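Local coordinates for protein klebicin C activity (Klebsiella pneumoniae, PDB 7NNA) that probably helps a bacteriocin enter target bacteria, its helical Tol-binding domain being linked to toxin import through the efflux channel TolC, at residues A59-A62 and K63-H67; R132-E135 and E136-K140; K159-A162 and E163-I167. All coordinates share one frame; numbering follows the deposited sequence. Where two conformers were deposited one is given.

Contact 1 (A59-A62 and K63-H67). Unlike the reference sequence in segment 63-67: Gln66 (reference Leu).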
# COMPACT_ATOMS: atom_id res chain seq x y z
N ALA A 59 22.40 -9.18 -3.35
CA ALA A 59 23.61 -9.73 -2.74
C ALA A 59 23.92 -11.13 -3.32
O ALA A 59 25.10 -11.48 -3.58
CB ALA A 59 23.44 -9.81 -1.23
N LYS A 60 22.87 -11.94 -3.50
CA LYS A 60 23.08 -13.30 -4.00
C LYS A 60 23.58 -13.31 -5.46
O LYS A 60 24.53 -14.05 -5.79
CB LYS A 60 21.80 -14.11 -3.80
CG LYS A 60 21.92 -15.53 -4.31
CD LYS A 60 20.64 -16.29 -4.01
CE LYS A 60 20.68 -17.62 -4.72
NZ LYS A 60 19.47 -18.40 -4.45
N GLN A 61 23.04 -12.42 -6.31
CA GLN A 61 23.49 -12.26 -7.68
C GLN A 61 25.01 -11.87 -7.70
O GLN A 61 25.78 -12.50 -8.42
CB GLN A 61 22.64 -11.19 -8.40
CG GLN A 61 23.23 -10.71 -9.73
CD GLN A 61 22.45 -9.53 -10.28
OE1 GLN A 61 21.52 -9.68 -11.06
NE2 GLN A 61 22.79 -8.32 -9.86
N ALA A 62 25.43 -10.90 -6.84
CA ALA A 62 26.83 -10.49 -6.83
C ALA A 62 27.74 -11.64 -6.40
O ALA A 62 28.87 -11.76 -6.93
CB ALA A 62 27.03 -9.28 -5.92
N LYS A 63 27.27 -12.47 -5.45
CA LYS A 63 28.05 -13.59 -4.95
C LYS A 63 28.27 -14.71 -5.98
O LYS A 63 29.38 -15.27 -6.08
CB LYS A 63 27.38 -14.15 -3.69
CG LYS A 63 28.16 -15.27 -3.02
CD LYS A 63 27.26 -16.04 -2.02
CE LYS A 63 27.90 -17.33 -1.53
NZ LYS A 63 27.56 -18.51 -2.41
N LEU A 64 27.20 -15.10 -6.68
CA LEU A 64 27.32 -16.16 -7.67
C LEU A 64 28.03 -15.66 -8.94
O LEU A 64 28.68 -16.45 -9.60
CB LEU A 64 25.96 -16.82 -7.93
CG LEU A 64 25.28 -17.37 -6.65
CD1 LEU A 64 23.98 -18.04 -6.98
CD2 LEU A 64 26.17 -18.37 -5.94
N THR A 65 27.95 -14.37 -9.25
CA THR A 65 28.70 -13.80 -10.37
C THR A 65 30.21 -13.87 -10.03
O THR A 65 31.04 -14.21 -10.88
CB THR A 65 28.19 -12.36 -10.63
OG1 THR A 65 26.87 -12.46 -11.14
CG2 THR A 65 29.05 -11.58 -11.64
N GLN A 66 30.56 -13.58 -8.77
CA GLN A 66 31.95 -13.68 -8.33
C GLN A 66 32.43 -15.11 -8.40
O GLN A 66 33.58 -15.35 -8.82
CB GLN A 66 32.12 -13.14 -6.91
CG GLN A 66 33.58 -13.18 -6.41
CD GLN A 66 34.48 -12.30 -7.27
OE1 GLN A 66 34.17 -11.13 -7.55
NE2 GLN A 66 35.62 -12.86 -7.71
N HIS A 67 31.59 -16.08 -8.04
CA HIS A 67 31.99 -17.48 -8.13
C HIS A 67 32.30 -17.88 -9.59
O HIS A 67 33.32 -18.51 -9.85
CB HIS A 67 30.94 -18.39 -7.51
CG HIS A 67 31.36 -19.80 -7.58
ND1 HIS A 67 32.51 -20.24 -6.95
CD2 HIS A 67 30.81 -20.83 -8.25
CE1 HIS A 67 32.60 -21.53 -7.22
NE2 HIS A 67 31.57 -21.93 -7.97
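The carbonyl oxygen of Gln61 takes two hydrogen bonds from a single residue one turn on: the backbone N of Thr65 lies 3.0 Å from Gln61 O, and the hydroxyl OG1 of Thr65 lies 2.9 Å from Gln61 O. The two donors use different directions. The amide makes the ordinary helical bond, whereas the hydroxyl stands 40° out of the carbonyl plane and adds a second bond without displacing the first. What makes this possible is the rotation of the threonine: OG1 sits beside its own backbone N (chi1 -69°), leaning back over the preceding turn, while the methyl CG2 is turned beside the carbonyl carbon. It is the familiar way in which a threonine inside a helix satisfies its hydroxyl on the main chain. Around it the regular i to i+4 bonds continue, Leu64 N meeting Lys60 O at 3.0 Å and Gln66 N meeting Ala62 O at 3.1 Å.

Beyond these bonds the packing is thin. The extended chain of Lys60 slants across Leu64, and its CE touches the methyl CD1 of Leu64 at 4.0 Å; the branch carbon CG of Leu64 rests 3.5 Å from Lys60 O. At the far end, the amide NE2 of Gln66 reaches onward to OD1 of Asp70.

All this lies on helix 14-79, largely on its surface. Gln61, Leu64 and the exposed His67 touch the other long helix, 93-197: Gln61 on Glu124 and Tyr127, Leu64 on Ala123, His67 on Ala116.

Contact 2 (R132-E135 and E136-K140)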
# COMPACT_ATOMS: atom_id res chain seq x y z
N ARG A 132 10.99 -6.39 -9.71
CA ARG A 132 9.61 -6.25 -10.22
C ARG A 132 8.58 -6.37 -9.11
O ARG A 132 7.56 -5.68 -9.15
CB ARG A 132 9.36 -7.34 -11.28
CG ARG A 132 9.01 -6.79 -12.67
CD ARG A 132 10.22 -6.38 -13.49
NE ARG A 132 10.94 -5.21 -12.97
CZ ARG A 132 12.27 -5.09 -12.99
NH1 ARG A 132 12.85 -4.00 -12.53
NH2 ARG A 132 13.03 -6.08 -13.46
N ALA A 133 8.82 -7.28 -8.15
CA ALA A 133 7.87 -7.46 -7.04
C ALA A 133 7.86 -6.25 -6.13
O ALA A 133 6.78 -5.87 -5.66
CB ALA A 133 8.21 -8.72 -6.25
N GLN A 134 9.04 -5.61 -5.91
CA GLN A 134 9.13 -4.37 -5.09
C GLN A 134 8.34 -3.28 -5.80
O GLN A 134 7.55 -2.55 -5.17
CB GLN A 134 10.58 -3.85 -4.89
CG GLN A 134 10.68 -2.46 -4.14
CD GLN A 134 12.13 -2.00 -3.95
OE1 GLN A 134 13.03 -2.82 -3.91
NE2 GLN A 134 12.40 -0.67 -3.75
N GLU A 135 8.55 -3.17 -7.13
CA GLU A 135 7.84 -2.16 -7.93
C GLU A 135 6.36 -2.37 -7.81
O GLU A 135 5.63 -1.39 -7.64
CB GLU A 135 8.24 -2.27 -9.44
CG GLU A 135 9.60 -1.67 -9.73
CD GLU A 135 10.33 -2.25 -10.94
OE1 GLU A 135 9.67 -2.85 -11.83
OE2 GLU A 135 11.57 -2.10 -11.00
N GLU A 136 5.90 -3.63 -7.93
CA GLU A 136 4.44 -3.89 -7.83
C GLU A 136 3.88 -3.57 -6.46
O GLU A 136 2.78 -3.02 -6.38
CB GLU A 136 4.14 -5.36 -8.24
CG GLU A 136 2.69 -5.81 -8.08
CD GLU A 136 1.65 -5.04 -8.89
OE1 GLU A 136 2.04 -4.33 -9.84
OE2 GLU A 136 0.46 -5.13 -8.54
N GLU A 137 4.60 -3.88 -5.37
CA GLU A 137 4.07 -3.56 -4.03
C GLU A 137 4.02 -2.00 -3.84
O GLU A 137 3.13 -1.51 -3.16
CB GLU A 137 4.92 -4.20 -2.94
CG GLU A 137 4.80 -5.73 -2.93
CD GLU A 137 3.41 -6.35 -2.99
OE1 GLU A 137 2.47 -5.87 -2.32
OE2 GLU A 137 3.26 -7.35 -3.72
N GLN A 138 4.99 -1.26 -4.40
CA GLN A 138 4.97 0.21 -4.33
C GLN A 138 3.83 0.74 -5.19
O GLN A 138 3.16 1.67 -4.78
CB GLN A 138 6.31 0.75 -4.85
CG GLN A 138 7.44 0.41 -3.88
CD GLN A 138 8.83 0.86 -4.36
OE1 GLN A 138 9.80 0.71 -3.64
NE2 GLN A 138 8.99 1.40 -5.56
N ARG A 139 3.55 0.13 -6.34
CA ARG A 139 2.43 0.57 -7.19
C ARG A 139 1.11 0.40 -6.40
O ARG A 139 0.23 1.32 -6.40
CB ARG A 139 2.39 -0.28 -8.51
CG ARG A 139 1.32 0.19 -9.52
CD ARG A 139 0.97 -0.87 -10.62
NE ARG A 139 0.31 -2.06 -10.04
CZ ARG A 139 -0.97 -2.12 -9.68
NH1 ARG A 139 -1.77 -1.07 -9.86
NH2 ARG A 139 -1.46 -3.21 -9.12
N LYS A 140 0.94 -0.78 -5.78
CA LYS A 140 -0.30 -1.03 -5.04
C LYS A 140 -0.44 -0.07 -3.86
O LYS A 140 -1.54 0.38 -3.53
CB LYS A 140 -0.33 -2.48 -4.53
CG LYS A 140 -0.39 -3.44 -5.70
CD LYS A 140 -0.65 -4.87 -5.33
CE LYS A 140 0.43 -5.44 -4.48
NZ LYS A 140 0.06 -6.79 -3.93
O HOH W 1 4.77 -8.12 -5.57
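Gln134 and Gln138, one helical turn apart, meet because their first torsions differ. Gln134 carries CG opposite its backbone N (chi1 174°) and runs out fully extended, whereas Gln138 has CG beside its own N (chi1 -69°) and leans back toward the earlier turn. Their amides join in a hydrogen bond, NE2 of Gln134 to OE1 of Gln138 at 2.9 Å. The acceptor lies in the amide plane of Gln134, but the N-H arrives from above the carbonyl plane of Gln138 and not along a lone pair; the two amide planes lie 72° apart. The aliphatic part joins in: CG of Gln134 is 3.3 Å from OE1 of Gln138. The other end of the Gln134 amide, OE1, accepts a bond from Gln54, which fixes which way round the group lies.

Contacts with Gln54 and Met51 of helix 14-79 place the pair at the seam of an antiparallel two-helix hairpin, consistent with a coiled coil; both glutamines touch Met51.

Glu137 curls at chi2 toward the preceding turn, where a water donates to Ala133 O at 3.0 Å and apparently to Glu137 OE2, at a separation short enough to leave that leg doubtful. Across the hairpin, OE1 of Glu137 is bound by Gln43, and OE1 also forms a salt bridge with NZ of Lys140 at 3.0 Å.

Other faces carry i to i+3 ion pairs. Arg139 takes hold of Glu136 side-on, NE to OE1 at 2.9 Å and NH2 to OE2 at 2.8 Å, so that the carboxylate sits at the guanidinium edge. Arg132, which adopts two conformers, reaches Glu135 in a similar way through NE and NH1 in one of them, so this grip is less certain.

Contact 3 (K159-A162 and E163-I167)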
# COMPACT_ATOMS: atom_id res chain seq x y z
N LYS A 159 -19.48 13.91 7.24
CA LYS A 159 -19.43 14.58 8.55
C LYS A 159 -20.13 15.95 8.48
O LYS A 159 -20.97 16.28 9.36
CB LYS A 159 -17.97 14.81 9.00
CG LYS A 159 -17.90 15.32 10.45
CD LYS A 159 -16.48 15.53 10.91
CE LYS A 159 -16.46 16.08 12.33
NZ LYS A 159 -15.08 16.39 12.76
N ALA A 160 -19.79 16.78 7.48
CA ALA A 160 -20.40 18.10 7.33
C ALA A 160 -21.92 17.98 7.14
O ALA A 160 -22.70 18.77 7.72
CB ALA A 160 -19.77 18.84 6.15
N LYS A 161 -22.36 17.01 6.35
CA LYS A 161 -23.81 16.80 6.13
C LYS A 161 -24.52 16.32 7.42
O LYS A 161 -25.57 16.85 7.77
CB LYS A 161 -24.02 15.81 4.99
CG LYS A 161 -25.48 15.58 4.57
CD LYS A 161 -26.23 16.91 4.25
CE LYS A 161 -27.61 16.76 3.62
NZ LYS A 161 -28.40 15.59 4.14
N ALA A 162 -23.96 15.33 8.13
CA ALA A 162 -24.54 14.83 9.38
C ALA A 162 -24.66 15.99 10.40
O ALA A 162 -25.70 16.16 11.04
CB ALA A 162 -23.64 13.72 9.96
N GLU A 163 -23.62 16.84 10.47
CA GLU A 163 -23.64 17.97 11.39
C GLU A 163 -24.69 18.98 11.00
O GLU A 163 -25.44 19.45 11.86
CB GLU A 163 -22.24 18.61 11.52
CG GLU A 163 -22.26 19.80 12.47
CD GLU A 163 -22.10 19.50 13.95
OE1 GLU A 163 -21.63 18.39 14.30
OE2 GLU A 163 -22.45 20.38 14.77
N ALA A 164 -24.79 19.32 9.70
CA ALA A 164 -25.77 20.28 9.25
C ALA A 164 -27.19 19.76 9.52
O ALA A 164 -28.07 20.56 9.87
CB ALA A 164 -25.57 20.58 7.77
N ASP A 165 -27.42 18.47 9.31
CA ASP A 165 -28.74 17.89 9.56
C ASP A 165 -29.08 17.90 11.02
O ASP A 165 -30.24 18.18 11.37
CB ASP A 165 -28.88 16.46 8.98
CG ASP A 165 -28.85 16.40 7.45
OD1 ASP A 165 -28.90 17.46 6.81
OD2 ASP A 165 -28.69 15.31 6.90
N ARG A 166 -28.11 17.61 11.87
CA ARG A 166 -28.37 17.65 13.33
C ARG A 166 -28.73 19.11 13.77
O ARG A 166 -29.67 19.31 14.56
CB ARG A 166 -27.15 17.17 14.12
CG ARG A 166 -27.45 16.91 15.57
CD ARG A 166 -26.18 16.79 16.36
NE ARG A 166 -25.92 18.08 16.97
CZ ARG A 166 -25.01 18.95 16.55
NH1 ARG A 166 -24.19 18.63 15.56
NH2 ARG A 166 -24.89 20.13 17.16
N ILE A 167 -28.00 20.11 13.28
CA ILE A 167 -28.28 21.50 13.65
C ILE A 167 -29.65 21.91 13.10
O ILE A 167 -30.39 22.63 13.79
CB ILE A 167 -27.09 22.43 13.20
CG1 ILE A 167 -25.87 22.22 14.07
CG2 ILE A 167 -27.44 23.95 13.13
CD1 ILE A 167 -24.58 22.74 13.40
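The charged interactions centre on Lys161 and Asp165, a salt bridge over one helical turn. NZ of Lys161 lies 2.8 Å from OD2 of Asp165, which receives it on its syn lone pair, with a second, weak bond from NZ to OD1 at 3.3 Å. The lysine gets there by folding: bends at chi2 (53°) and chi4 carry its chain obliquely across the carboxylate, so that CE comes to 3.5 Å from OD1 of Asp165. OD2 of Asp165 also accepts from the hydroxyl of Ser22, so this one oxygen ties the lysine to the other helix.

A second ion pair occupies a different flank. NH1 of Arg166 meets OE2 of Glu163 at 2.6 Å, nearly straight but from well above the carboxylate plane, while NE of the same arginine holds Glu170.

Backbone bonds form the third group, among them Asp165 N to Lys161 O at 2.9 Å. Toward helix 14-79, Lys159 and Ala162 touch His26, and Asp165 touches Ala19.

Such i to i+4 and i to i+3 pairs of opposite charge are characteristic of long, solvent-exposed helices, here helix 93-197 where it pairs with the early part of helix 14-79 in an antiparallel helical hairpin, probably of coiled-coil type.

Overall arrangement
All three contacts are surface contacts within single helices of one long antiparallel hairpin, and none has a fully buried residue. Contact 1 belongs to helix 14-79, contacts 2 and 3 to helix 93-197. Contact 2 lies nearest the middle, its centre about 9 Å from the centre of the chain; contacts 1 and 3 lie on opposite sides of that centre, their own centres about 63 Å apart. None touches another. Their chemistry differs: contact 1 relies on a hydroxyl-to-backbone bond and a little aliphatic packing, contact 2 combines amides at the interhelical seam with ion pairs, and contact 3 is dominated by charge. Each also reaches the partner helix.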